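Local coordinates for protein restriction endonuclease (Mycobacterium sp., PDB 4F0Q) that cleaves DNA in response to cytosine methylation as a tetramer, pairing a probable modification-recognition domain with a magnesium-binding nuclease domain, at residues L141-P155 against E243-A255. Residues are numbered along the deposited sequence; the frame is centred on the assembly and turned at random.
Sequences LHAGTTREERLLAPP and ESWIRWVRQGRLA
R150, in the AspBHI-type N-terminal region, leaves helix 147-150 and crosses the six-membered ring of W248 to reach the carboxyl end of helix 243-251. Its CB lies 3.7 Å and its CG 3.9 Å from W248 CH2, and its CD sits over the ring face, 4.1 Å from the centroid, in a CH-pi contact. A bend at chi3 (-69°) then turns the guanidinium 73° from the indole plane. NE and NH2 both grip V249 O, side-on and from one face of its carbonyl plane; the NE bond is 2.9 Å with an N-H...O angle of 157°. NH2 adds a weak bond to R250 O and also bonds N425 O of the second subunit, while NH1 bonds G144 O at 2.8 Å. G252 CA lies over one guanidinium face, 3.7 Å from CZ; glycine suits this site because at its backbone angles a CB would press on the preceding carbonyl O. Farther along, P155 CB packs over the W245 face, and the N-H at H142 NE2 donates to P154 O, which lies in the ring plane. Waters link W248 NE1 to H142 O and W245 NE1 to A153 O, so both indoles combine apolar faces with bonded edges. Arginine thus satisfies carbonyls left over at the helix end, where its positive charge probably complements the helix dipole.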
loop_
_atom_site.group_PDB
_atom_site.type_symbol
_atom_site.label_atom_id
_atom_site.label_comp_id
_atom_site.label_asym_id
_atom_site.label_seq_id
_atom_site.Cartn_x
_atom_site.Cartn_y
_atom_site.Cartn_z
ATOM N N LEU A 141 5.096 20.042 26.218
ATOM C CA LEU A 141 6.517 19.730 26.347
ATOM C C LEU A 141 6.940 18.471 25.590
ATOM O O LEU A 141 8.106 18.321 25.227
ATOM C CB LEU A 141 6.907 19.619 27.823
ATOM C CG LEU A 141 6.819 20.916 28.626
ATOM C CD1 LEU A 141 7.166 20.671 30.085
ATOM C CD2 LEU A 141 7.729 21.977 28.025
ATOM N N HIS A 142 5.993 17.569 25.353
ATOM C CA HIS A 142 6.267 16.362 24.581
ATOM C C HIS A 142 6.373 16.694 23.098
ATOM O O HIS A 142 6.821 15.877 22.294
ATOM C CB HIS A 142 5.194 15.302 24.827
ATOM C CG HIS A 142 5.358 14.570 26.121
ATOM N ND1 HIS A 142 5.651 13.225 26.183
ATOM C CD2 HIS A 142 5.282 14.997 27.404
ATOM C CE1 HIS A 142 5.741 12.853 27.448
ATOM N NE2 HIS A 142 5.522 13.910 28.208
ATOM N N ALA A 143 5.950 17.904 22.748
ATOM C CA ALA A 143 6.135 18.426 21.404
ATOM C C ALA A 143 6.963 19.703 21.475
ATOM O O ALA A 143 6.781 20.619 20.673
ATOM C CB ALA A 143 4.794 18.689 20.744
ATOM N N GLY A 144 7.869 19.754 22.448
ATOM C CA GLY A 144 8.744 20.897 22.631
ATOM C C GLY A 144 9.598 21.168 21.407
ATOM O O GLY A 144 10.138 20.245 20.799
ATOM N N THR A 145 9.722 22.441 21.049
ATOM C CA THR A 145 10.420 22.829 19.828
ATOM C C THR A 145 11.937 22.818 19.979
ATOM O O THR A 145 12.662 22.956 18.995
ATOM C CB THR A 145 9.975 24.219 19.341
ATOM O OG1 THR A 145 10.281 25.198 20.342
ATOM C CG2 THR A 145 8.479 24.229 19.067
ATOM N N THR A 146 12.415 22.667 21.210
ATOM C CA THR A 146 13.850 22.587 21.465
ATOM C C THR A 146 14.170 21.433 22.405
ATOM O O THR A 146 13.282 20.892 23.065
ATOM C CB THR A 146 14.397 23.887 22.088
ATOM O OG1 THR A 146 13.747 24.131 23.341
ATOM C CG2 THR A 146 14.166 25.070 21.161
ATOM N N ARG A 147 15.445 21.063 22.462
ATOM C CA ARG A 147 15.901 20.034 23.386
ATOM C C ARG A 147 15.704 20.505 24.822
ATOM O O ARG A 147 15.418 19.709 25.717
ATOM C CB ARG A 147 17.377 19.709 23.136
ATOM C CG ARG A 147 17.933 18.628 24.045
ATOM C CD ARG A 147 19.396 18.343 23.756
ATOM N NE ARG A 147 19.890 17.214 24.541
ATOM C CZ ARG A 147 20.380 17.318 25.772
ATOM N NH1 ARG A 147 20.446 18.502 26.366
ATOM N NH2 ARG A 147 20.805 16.237 26.410
ATOM N N GLU A 148 15.848 21.810 25.027
ATOM C CA GLU A 148 15.715 22.407 26.348
ATOM C C GLU A 148 14.292 22.266 26.883
ATOM O O GLU A 148 14.085 22.077 28.083
ATOM C CB GLU A 148 16.114 23.882 26.302
ATOM C CG GLU A 148 16.452 24.472 27.656
ATOM C CD GLU A 148 17.740 23.909 28.226
ATOM O OE1 GLU A 148 18.664 23.619 27.437
ATOM O OE2 GLU A 148 17.826 23.751 29.462
ATOM N N GLU A 149 13.313 22.360 25.989
ATOM C CA GLU A 149 11.915 22.206 26.377
ATOM C C GLU A 149 11.575 20.743 26.635
ATOM O O GLU A 149 10.814 20.427 27.549
ATOM C CB GLU A 149 10.986 22.785 25.308
ATOM C CG GLU A 149 11.060 24.297 25.175
ATOM C CD GLU A 149 10.056 24.846 24.180
ATOM O OE1 GLU A 149 9.351 24.042 23.535
ATOM O OE2 GLU A 149 9.971 26.085 24.045
ATOM N N ARG A 150 12.146 19.855 25.826
ATOM C CA ARG A 150 11.884 18.426 25.951
ATOM C C ARG A 150 12.530 17.833 27.200
ATOM O O ARG A 150 12.119 16.776 27.679
ATOM C CB ARG A 150 12.349 17.681 24.697
ATOM C CG ARG A 150 11.567 18.048 23.446
ATOM C CD ARG A 150 11.952 17.177 22.263
ATOM N NE ARG A 150 13.303 17.449 21.785
ATOM C CZ ARG A 150 13.605 18.378 20.883
ATOM N NH1 ARG A 150 12.647 19.134 20.363
ATOM N NH2 ARG A 150 14.861 18.555 20.504
ATOM N N LEU A 151 13.538 18.522 27.726
ATOM C CA LEU A 151 14.184 18.113 28.969
ATOM C C LEU A 151 13.213 18.212 30.140
ATOM O O LEU A 151 13.337 17.485 31.125
ATOM C CB LEU A 151 15.414 18.983 29.245
ATOM C CG LEU A 151 16.703 18.648 28.495
ATOM C CD1 LEU A 151 17.708 19.780 28.625
ATOM C CD2 LEU A 151 17.292 17.355 29.025
ATOM N N LEU A 152 12.245 19.115 30.017
ATOM C CA LEU A 152 11.279 19.374 31.079
ATOM C C LEU A 152 10.069 18.449 31.001
ATOM O O LEU A 152 9.328 18.310 31.974
ATOM C CB LEU A 152 10.809 20.827 31.016
ATOM C CG LEU A 152 11.889 21.899 31.152
ATOM C CD1 LEU A 152 11.300 23.279 30.911
ATOM C CD2 LEU A 152 12.532 21.820 32.524
ATOM N N ALA A 153 9.874 17.827 29.842
ATOM C CA ALA A 153 8.712 16.974 29.602
ATOM C C ALA A 153 8.626 15.804 30.577
ATOM O O ALA A 153 9.540 14.983 30.653
ATOM C CB ALA A 153 8.716 16.467 28.166
ATOM N N PRO A 154 7.517 15.728 31.328
ATOM C CA PRO A 154 7.287 14.652 32.297
ATOM C C PRO A 154 6.925 13.333 31.621
ATOM O O PRO A 154 5.942 13.272 30.882
ATOM C CB PRO A 154 6.103 15.170 33.117
ATOM C CG PRO A 154 5.378 16.083 32.193
ATOM C CD PRO A 154 6.428 16.721 31.329
ATOM N N PRO A 155 7.721 12.282 31.868
ATOM C CA PRO A 155 7.467 10.943 31.326
ATOM C C PRO A 155 6.116 10.397 31.772
ATOM O O PRO A 155 5.724 10.594 32.920
ATOM C CB PRO A 155 8.595 10.102 31.931
ATOM C CG PRO A 155 9.675 11.079 32.232
ATOM C CD PRO A 155 8.974 12.337 32.639
ATOM N N GLU A 243 18.019 5.079 26.980
ATOM C CA GLU A 243 18.701 5.691 25.844
ATOM C C GLU A 243 17.708 6.256 24.834
ATOM O O GLU A 243 17.979 7.264 24.181
ATOM C CB GLU A 243 19.621 4.676 25.160
ATOM C CG GLU A 243 20.784 4.196 26.017
ATOM C CD GLU A 243 21.928 5.195 26.080
ATOM O OE1 GLU A 243 21.783 6.314 25.543
ATOM O OE2 GLU A 243 22.979 4.857 26.665
ATOM N N SER A 244 16.559 5.598 24.710
ATOM C CA SER A 244 15.518 6.024 23.781
ATOM C C SER A 244 14.955 7.390 24.159
ATOM O O SER A 244 14.695 8.228 23.292
ATOM C CB SER A 244 14.392 4.987 23.732
ATOM O OG SER A 244 13.832 4.783 25.018
ATOM N N TRP A 245 14.774 7.611 25.457
ATOM C CA TRP A 245 14.243 8.877 25.943
ATOM C C TRP A 245 15.262 9.994 25.759
ATOM O O TRP A 245 14.899 11.136 25.489
ATOM C CB TRP A 245 13.833 8.773 27.413
ATOM C CG TRP A 245 13.014 9.939 27.868
ATOM C CD1 TRP A 245 13.476 11.133 28.341
ATOM C CD2 TRP A 245 11.585 10.029 27.884
ATOM N NE1 TRP A 245 12.423 11.958 28.654
ATOM C CE2 TRP A 245 11.251 11.302 28.383
ATOM C CE3 TRP A 245 10.555 9.152 27.529
ATOM C CZ2 TRP A 245 9.931 11.723 28.534
ATOM C CZ3 TRP A 245 9.246 9.570 27.681
ATOM C CH2 TRP A 245 8.946 10.845 28.176
ATOM N N ILE A 246 16.538 9.655 25.911
ATOM C CA ILE A 246 17.619 10.604 25.675
ATOM C C ILE A 246 17.650 10.996 24.200
ATOM O O ILE A 246 17.787 12.177 23.856
ATOM C CB ILE A 246 18.980 10.010 26.087
ATOM C CG1 ILE A 246 18.972 9.653 27.575
ATOM C CG2 ILE A 246 20.109 10.979 25.776
ATOM C CD1 ILE A 246 20.250 9.003 28.059
ATOM N N ARG A 247 17.506 9.997 23.333
ATOM C CA ARG A 247 17.461 10.230 21.895
ATOM C C ARG A 247 16.270 11.103 21.518
ATOM O O ARG A 247 16.380 11.967 20.652
ATOM C CB ARG A 247 17.402 8.911 21.121
ATOM C CG ARG A 247 17.354 9.112 19.613
ATOM C CD ARG A 247 16.960 7.852 18.866
ATOM N NE ARG A 247 16.609 8.153 17.481
ATOM C CZ ARG A 247 16.210 7.251 16.591
ATOM N NH1 ARG A 247 16.112 5.974 16.936
ATOM N NH2 ARG A 247 15.912 7.625 15.355
ATOM N N TRP A 248 15.131 10.876 22.166
ATOM C CA TRP A 248 13.959 11.708 21.916
ATOM C C TRP A 248 14.192 13.142 22.378
ATOM O O TRP A 248 13.823 14.091 21.687
ATOM C CB TRP A 248 12.712 11.149 22.598
ATOM C CG TRP A 248 11.570 12.117 22.550
ATOM C CD1 TRP A 248 10.733 12.342 21.496
ATOM C CD2 TRP A 248 11.155 13.009 23.591
ATOM N NE1 TRP A 248 9.817 13.314 21.819
ATOM C CE2 TRP A 248 10.054 13.739 23.100
ATOM C CE3 TRP A 248 11.603 13.258 24.892
ATOM C CZ2 TRP A 248 9.395 14.699 23.864
ATOM C CZ3 TRP A 248 10.948 14.214 25.648
ATOM C CH2 TRP A 248 9.856 14.921 25.132
ATOM N N VAL A 249 14.793 13.291 23.554
ATOM C CA VAL A 249 15.123 14.608 24.082
ATOM C C VAL A 249 16.015 15.361 23.099
ATOM O O VAL A 249 15.799 16.544 22.833
ATOM C CB VAL A 249 15.810 14.513 25.464
ATOM C CG1 VAL A 249 16.517 15.812 25.808
ATOM C CG2 VAL A 249 14.795 14.152 26.539
ATOM N N ARG A 250 16.997 14.660 22.536
ATOM C CA ARG A 250 17.904 15.273 21.569
ATOM C C ARG A 250 17.218 15.640 20.250
ATOM O O ARG A 250 17.314 16.777 19.789
ATOM C CB ARG A 250 19.100 14.356 21.292
ATOM C CG ARG A 250 20.148 14.980 20.380
ATOM C CD ARG A 250 21.291 14.022 20.072
ATOM N NE ARG A 250 20.881 12.927 19.197
ATOM C CZ ARG A 250 20.683 11.676 19.602
ATOM N NH1 ARG A 250 20.861 11.352 20.876
ATOM N NH2 ARG A 250 20.312 10.746 18.732
ATOM N N GLN A 251 16.521 14.676 19.655
ATOM C CA GLN A 251 15.985 14.828 18.302
ATOM C C GLN A 251 14.560 15.377 18.243
ATOM O O GLN A 251 14.248 16.217 17.399
ATOM C CB GLN A 251 16.058 13.494 17.555
ATOM C CG GLN A 251 17.465 12.939 17.420
ATOM C CD GLN A 251 17.503 11.614 16.687
ATOM O OE1 GLN A 251 18.571 11.041 16.472
ATOM N NE2 GLN A 251 16.334 11.117 16.300
ATOM N N GLY A 252 13.692 14.894 19.126
ATOM C CA GLY A 252 12.307 15.329 19.136
ATOM C C GLY A 252 11.386 14.344 18.445
ATOM O O GLY A 252 11.484 13.137 18.661
ATOM N N ARG A 253 10.493 14.858 17.604
ATOM C CA ARG A 253 9.525 14.019 16.901
ATOM C C ARG A 253 10.187 13.085 15.893
ATOM O O ARG A 253 9.598 12.089 15.477
ATOM C CB ARG A 253 8.473 14.879 16.195
ATOM C CG ARG A 253 7.699 15.799 17.118
ATOM C CD ARG A 253 6.308 16.067 16.574
ATOM N NE ARG A 253 5.536 14.833 16.451
ATOM C CZ ARG A 253 4.833 14.291 17.441
ATOM N NH1 ARG A 253 4.804 14.876 18.632
ATOM N NH2 ARG A 253 4.161 13.166 17.243
ATOM N N LEU A 254 11.413 13.414 15.501
ATOM C CA LEU A 254 12.155 12.611 14.537
ATOM C C LEU A 254 12.562 11.262 15.124
ATOM O O LEU A 254 12.745 10.287 14.395
ATOM C CB LEU A 254 13.395 13.365 14.048
ATOM C CG LEU A 254 13.228 14.389 12.918
ATOM C CD1 LEU A 254 12.330 15.553 13.320
ATOM C CD2 LEU A 254 14.588 14.898 12.469
ATOM N N ALA A 255 12.699 11.215 16.445
ATOM C CA ALA A 255 13.133 10.002 17.129
ATOM C C ALA A 255 11.980 9.031 17.364
ATOM O O ALA A 255 12.182 7.819 17.408
ATOM C CB ALA A 255 13.801 10.353 18.450
HETATM O O HOH W 1 8.441 15.438 20.266
HETATM O O HOH W 2 19.550 14.111 24.982
HETATM O O HOH W 3 11.938 14.827 29.396
#